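PDB 4X1O: 16S rRNA (adenine(1408)-N(1))-methyltransferase from Catenulispora acidiphila, which probably methylates N1 of adenine 1408 in 16S ribosomal RNA with S-adenosyl-L-methionine as methyl donor, a modification linked to aminoglycoside resistance. Local coordinates for residues Met128-Gly140 / Ile166-Leu178. Residues are numbered along the deposited sequence; the frame is centred on the assembly and turned at random.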
loop_
_atom_site.group_PDB
_atom_site.type_symbol
_atom_site.label_atom_id
_atom_site.label_comp_id
_atom_site.label_asym_id
_atom_site.label_seq_id
_atom_site.Cartn_x
_atom_site.Cartn_y
_atom_site.Cartn_z
ATOM N N MET A 128 -3.199 -6.220 -0.690
ATOM C CA MET A 128 -2.683 -7.545 -0.302
ATOM C C MET A 128 -1.602 -7.495 0.796
ATOM O O MET A 128 -0.489 -7.990 0.610
ATOM C CB MET A 128 -2.112 -8.264 -1.527
ATOM C CG MET A 128 -3.143 -8.564 -2.607
ATOM S SD MET A 128 -4.273 -9.881 -2.118
ATOM C CE MET A 128 -3.123 -11.242 -1.931
ATOM N N PRO A 129 -1.919 -6.897 1.941
ATOM C CA PRO A 129 -0.941 -6.784 3.028
ATOM C C PRO A 129 -0.618 -8.125 3.682
ATOM O O PRO A 129 -1.451 -9.041 3.658
ATOM C CB PRO A 129 -1.645 -5.861 4.029
ATOM C CG PRO A 129 -3.074 -6.133 3.814
ATOM C CD PRO A 129 -3.223 -6.328 2.317
ATOM N N TRP A 130 0.601 -8.235 4.202
ATOM C CA TRP A 130 1.038 -9.384 4.993
ATOM C C TRP A 130 1.676 -8.935 6.296
ATOM O O TRP A 130 1.896 -7.741 6.514
ATOM C CB TRP A 130 2.043 -10.229 4.208
ATOM C CG TRP A 130 1.495 -10.784 2.971
ATOM C CD1 TRP A 130 1.674 -10.298 1.705
ATOM C CD2 TRP A 130 0.660 -11.939 2.848
ATOM N NE1 TRP A 130 1.000 -11.084 0.803
ATOM C CE2 TRP A 130 0.368 -12.096 1.478
ATOM C CE3 TRP A 130 0.130 -12.856 3.761
ATOM C CZ2 TRP A 130 -0.423 -13.137 0.999
ATOM C CZ3 TRP A 130 -0.659 -13.885 3.285
ATOM C CH2 TRP A 130 -0.929 -14.015 1.915
ATOM N N GLY A 131 1.982 -9.895 7.168
ATOM C CA GLY A 131 2.710 -9.607 8.389
ATOM C C GLY A 131 2.042 -8.592 9.295
ATOM O O GLY A 131 0.827 -8.584 9.426
ATOM N N LYS A 132 2.852 -7.738 9.908
ATOM C CA LYS A 132 2.374 -6.739 10.858
ATOM C C LYS A 132 1.365 -5.772 10.228
ATOM O O LYS A 132 0.408 -5.322 10.870
ATOM C CB LYS A 132 3.565 -5.961 11.428
ATOM C CG LYS A 132 3.182 -4.947 12.476
ATOM C CD LYS A 132 4.223 -4.924 13.583
ATOM C CE LYS A 132 3.584 -4.615 14.921
ATOM N NZ LYS A 132 3.020 -3.242 14.910
ATOM N N LEU A 133 1.577 -5.439 8.963
ATOM C CA LEU A 133 0.644 -4.551 8.284
ATOM C C LEU A 133 -0.741 -5.189 8.188
ATOM O O LEU A 133 -1.745 -4.540 8.472
ATOM C CB LEU A 133 1.187 -4.187 6.886
ATOM C CG LEU A 133 0.290 -3.302 6.017
ATOM C CD1 LEU A 133 0.030 -1.968 6.694
ATOM C CD2 LEU A 133 0.927 -3.096 4.641
ATOM N N LEU A 134 -0.789 -6.458 7.798
ATOM C CA LEU A 134 -2.047 -7.178 7.695
ATOM C C LEU A 134 -2.730 -7.286 9.070
ATOM O O LEU A 134 -3.911 -6.945 9.230
ATOM C CB LEU A 134 -1.809 -8.574 7.120
ATOM C CG LEU A 134 -2.988 -9.545 7.147
ATOM C CD1 LEU A 134 -4.166 -8.979 6.350
ATOM C CD2 LEU A 134 -2.562 -10.900 6.613
ATOM N N ARG A 135 -1.975 -7.753 10.053
ATOM C CA ARG A 135 -2.523 -7.950 11.389
ATOM C C ARG A 135 -2.992 -6.620 11.958
ATOM O O ARG A 135 -4.057 -6.539 12.574
ATOM C CB ARG A 135 -1.490 -8.597 12.315
ATOM C CG ARG A 135 -2.037 -8.911 13.702
ATOM C CD ARG A 135 -0.994 -9.701 14.481
ATOM N NE ARG A 135 -1.451 -10.068 15.819
ATOM C CZ ARG A 135 -2.185 -11.137 16.097
ATOM N NH1 ARG A 135 -2.572 -11.959 15.129
ATOM N NH2 ARG A 135 -2.533 -11.381 17.361
ATOM N N GLY A 136 -2.222 -5.570 11.697
ATOM C CA GLY A 136 -2.576 -4.237 12.157
ATOM C C GLY A 136 -3.871 -3.698 11.578
ATOM O O GLY A 136 -4.675 -3.076 12.269
ATOM N N VAL A 137 -4.076 -3.929 10.293
ATOM C CA VAL A 137 -5.278 -3.467 9.643
ATOM C C VAL A 137 -6.479 -4.266 10.128
ATOM O O VAL A 137 -7.540 -3.712 10.361
ATOM C CB VAL A 137 -5.145 -3.550 8.117
ATOM C CG1 VAL A 137 -6.501 -3.482 7.456
ATOM C CG2 VAL A 137 -4.212 -2.422 7.628
ATOM N N VAL A 138 -6.305 -5.569 10.304
ATOM C CA VAL A 138 -7.428 -6.414 10.696
ATOM C C VAL A 138 -7.866 -6.086 12.125
ATOM O O VAL A 138 -9.060 -5.993 12.421
ATOM C CB VAL A 138 -7.056 -7.902 10.569
ATOM C CG1 VAL A 138 -8.101 -8.781 11.240
ATOM C CG2 VAL A 138 -6.875 -8.277 9.077
ATOM N N LEU A 139 -6.895 -5.902 13.011
ATOM C CA LEU A 139 -7.195 -5.562 14.408
ATOM C C LEU A 139 -7.457 -4.073 14.626
ATOM O O LEU A 139 -8.034 -3.683 15.653
ATOM C CB LEU A 139 -6.043 -5.988 15.314
ATOM C CG LEU A 139 -5.863 -7.499 15.422
ATOM C CD1 LEU A 139 -4.607 -7.801 16.250
ATOM C CD2 LEU A 139 -7.112 -8.108 16.044
ATOM N N GLY A 140 -7.019 -3.243 13.685
ATOM C CA GLY A 140 -7.107 -1.801 13.872
ATOM C C GLY A 140 -6.123 -1.357 14.931
ATOM O O GLY A 140 -6.453 -0.585 15.839
ATOM N N ILE A 166 -6.882 -15.929 2.609
ATOM C CA ILE A 166 -5.978 -16.069 3.754
ATOM C C ILE A 166 -6.688 -16.683 4.961
ATOM O O ILE A 166 -6.046 -17.154 5.887
ATOM C CB ILE A 166 -5.358 -14.723 4.181
ATOM C CG1 ILE A 166 -6.442 -13.742 4.634
ATOM C CG2 ILE A 166 -4.503 -14.138 3.059
ATOM C CD1 ILE A 166 -5.882 -12.416 5.152
ATOM N N TRP A 167 -8.017 -16.688 4.963
ATOM C CA TRP A 167 -8.708 -17.294 6.095
ATOM C C TRP A 167 -9.122 -18.728 5.803
ATOM O O TRP A 167 -9.858 -19.346 6.581
ATOM C CB TRP A 167 -9.892 -16.420 6.513
ATOM C CG TRP A 167 -9.496 -15.493 7.633
ATOM C CD1 TRP A 167 -9.085 -15.858 8.886
ATOM C CD2 TRP A 167 -9.376 -14.075 7.577
ATOM N NE1 TRP A 167 -8.765 -14.751 9.627
ATOM C CE2 TRP A 167 -8.930 -13.643 8.846
ATOM C CE3 TRP A 167 -9.616 -13.120 6.588
ATOM C CZ2 TRP A 167 -8.727 -12.303 9.148
ATOM C CZ3 TRP A 167 -9.413 -11.789 6.895
ATOM C CH2 TRP A 167 -8.974 -11.394 8.161
ATOM N N ARG A 168 -8.604 -19.278 4.708
ATOM C CA ARG A 168 -8.753 -20.702 4.438
ATOM C C ARG A 168 -7.424 -21.382 4.720
ATOM O O ARG A 168 -6.370 -20.814 4.444
ATOM C CB ARG A 168 -9.206 -20.942 2.998
ATOM C CG ARG A 168 -10.518 -20.249 2.666
ATOM C CD ARG A 168 -11.664 -20.827 3.485
ATOM N NE ARG A 168 -12.660 -19.817 3.831
ATOM C CZ ARG A 168 -13.184 -19.668 5.045
ATOM N NH1 ARG A 168 -12.813 -20.474 6.033
ATOM N NH2 ARG A 168 -14.084 -18.722 5.270
ATOM N N GLU A 169 -7.474 -22.583 5.292
ATOM C CA GLU A 169 -6.261 -23.305 5.669
ATOM C C GLU A 169 -5.375 -23.563 4.453
ATOM O O GLU A 169 -5.878 -23.904 3.381
ATOM C CB GLU A 169 -6.617 -24.624 6.354
ATOM C CG GLU A 169 -7.535 -24.473 7.563
ATOM C CD GLU A 169 -6.801 -24.018 8.817
ATOM O OE1 GLU A 169 -5.552 -24.085 8.840
ATOM O OE2 GLU A 169 -7.476 -23.601 9.783
ATOM N N PRO A 170 -4.050 -23.384 4.609
ATOM C CA PRO A 170 -3.361 -22.949 5.833
ATOM C C PRO A 170 -3.401 -21.435 6.059
ATOM O O PRO A 170 -2.971 -20.649 5.213
ATOM C CB PRO A 170 -1.925 -23.418 5.604
ATOM C CG PRO A 170 -1.757 -23.336 4.130
ATOM C CD PRO A 170 -3.096 -23.690 3.528
ATOM N N ILE A 171 -3.920 -21.041 7.213
ATOM C CA ILE A 171 -4.036 -19.638 7.567
ATOM C C ILE A 171 -2.685 -19.123 8.065
ATOM O O ILE A 171 -2.090 -19.721 8.961
ATOM C CB ILE A 171 -5.118 -19.444 8.648
ATOM C CG1 ILE A 171 -6.439 -20.073 8.181
ATOM C CG2 ILE A 171 -5.289 -17.973 9.012
ATOM C CD1 ILE A 171 -7.550 -20.002 9.205
ATOM N N PRO A 172 -2.195 -18.017 7.487
ATOM C CA PRO A 172 -0.914 -17.436 7.914
ATOM C C PRO A 172 -0.881 -17.106 9.402
ATOM O O PRO A 172 -1.875 -16.639 9.964
ATOM C CB PRO A 172 -0.809 -16.150 7.087
ATOM C CG PRO A 172 -1.714 -16.377 5.910
ATOM C CD PRO A 172 -2.826 -17.234 6.412
ATOM N N LEU A 173 0.279 -17.325 10.020
ATOM C CA LEU A 173 0.449 -17.110 11.450
ATOM C C LEU A 173 -0.021 -15.751 11.953
ATOM O O LEU A 173 -0.552 -15.647 13.068
ATOM C CB LEU A 173 1.932 -17.303 11.805
ATOM C CG LEU A 173 2.296 -17.249 13.290
ATOM C CD1 LEU A 173 1.520 -18.302 14.074
ATOM C CD2 LEU A 173 3.785 -17.470 13.435
ATOM N N GLU A 174 0.160 -14.704 11.148
ATOM C CA GLU A 174 -0.136 -13.362 11.626
ATOM C C GLU A 174 -1.632 -13.107 11.831
ATOM O O GLU A 174 -2.000 -12.122 12.465
ATOM C CB GLU A 174 0.464 -12.303 10.681
ATOM C CG GLU A 174 0.024 -12.388 9.223
ATOM C CD GLU A 174 1.016 -13.155 8.343
ATOM O OE1 GLU A 174 1.451 -14.270 8.727
ATOM O OE2 GLU A 174 1.367 -12.633 7.254
ATOM N N ILE A 175 -2.491 -13.981 11.314
ATOM C CA ILE A 175 -3.922 -13.818 11.580
ATOM C C ILE A 175 -4.612 -15.084 12.054
ATOM O O ILE A 175 -5.837 -15.092 12.167
ATOM C CB ILE A 175 -4.685 -13.324 10.338
ATOM C CG1 ILE A 175 -4.464 -14.299 9.175
ATOM C CG2 ILE A 175 -4.258 -11.899 9.986
ATOM C CD1 ILE A 175 -5.490 -14.221 8.107
ATOM N N ARG A 176 -3.867 -16.147 12.350
ATOM C CA ARG A 176 -4.544 -17.429 12.527
ATOM C C ARG A 176 -5.296 -17.502 13.852
ATOM O O ARG A 176 -6.155 -18.361 14.026
ATOM C CB ARG A 176 -3.574 -18.600 12.402
ATOM C CG ARG A 176 -2.584 -18.752 13.531
ATOM C CD ARG A 176 -1.613 -19.890 13.209
ATOM N NE ARG A 176 -2.262 -21.195 13.234
ATOM C CZ ARG A 176 -2.218 -22.023 14.271
ATOM N NH1 ARG A 176 -1.540 -21.686 15.362
ATOM N NH2 ARG A 176 -2.842 -23.191 14.218
ATOM N N ASP A 177 -4.986 -16.596 14.774
ATOM C CA ASP A 177 -5.710 -16.527 16.041
ATOM C C ASP A 177 -6.909 -15.591 15.962
ATOM O O ASP A 177 -7.631 -15.425 16.950
ATOM C CB ASP A 177 -4.784 -16.076 17.180
ATOM C CG ASP A 177 -4.169 -14.701 16.932
ATOM O OD1 ASP A 177 -3.583 -14.495 15.838
ATOM O OD2 ASP A 177 -4.256 -13.835 17.837
ATOM N N LEU A 178 -7.127 -14.994 14.793
ATOM C CA LEU A 178 -8.212 -14.028 14.614
ATOM C C LEU A 178 -9.330 -14.598 13.771
ATOM O O LEU A 178 -9.085 -15.316 12.800
ATOM C CB LEU A 178 -7.691 -12.747 13.966
ATOM C CG LEU A 178 -6.424 -12.149 14.589
ATOM C CD1 LEU A 178 -5.969 -10.943 13.771
ATOM C CD2 LEU A 178 -6.659 -11.772 16.038
#
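The Arg135 guanidinium meets Asp177 end-on. In this salt bridge Arg135 NH1 bonds to Asp177 OD1, and Arg135 NH2 to Asp177 OD2 at 3.0 Å, nearly straight (174°). Both oxygens use their syn lone pairs, and the two planes lie 20° apart. The other N-H of Arg135 NH1, on the CD side, goes to Glu174 O (2.7 Å), still in the guanidinium plane but from above the carbonyl plane. Leu139 CD1 sits over one face of the guanidinium, toward its rim. The Trp130 ring has Pro172 CG and Glu174 OE2 at its edge. Ile166 CG1 and Ile175 CD1 lie over the same face of the Trp167 ring, near its rim. Glu174, bent at chi2 (-96°), turns its carboxylate toward the backbone of Gly131. Glu174 OE2 accepts a hydrogen bond from Gly131 N (2.8 Å), which comes from above the carboxylate plane. Between these polar bonds Leu134 CD2 and Ile166 CD1 meet tip to tip. Farther along the helix Leu139 CD2 packs on Leu178 CD2 (3.7 Å). The contact joins helix 131-139 to the loop following strand 157-163 in a Rossmann-like methyltransferase fold. It borders the S-adenosyl-L-methionine site, unoccupied in this model, to which Leu133 belongs.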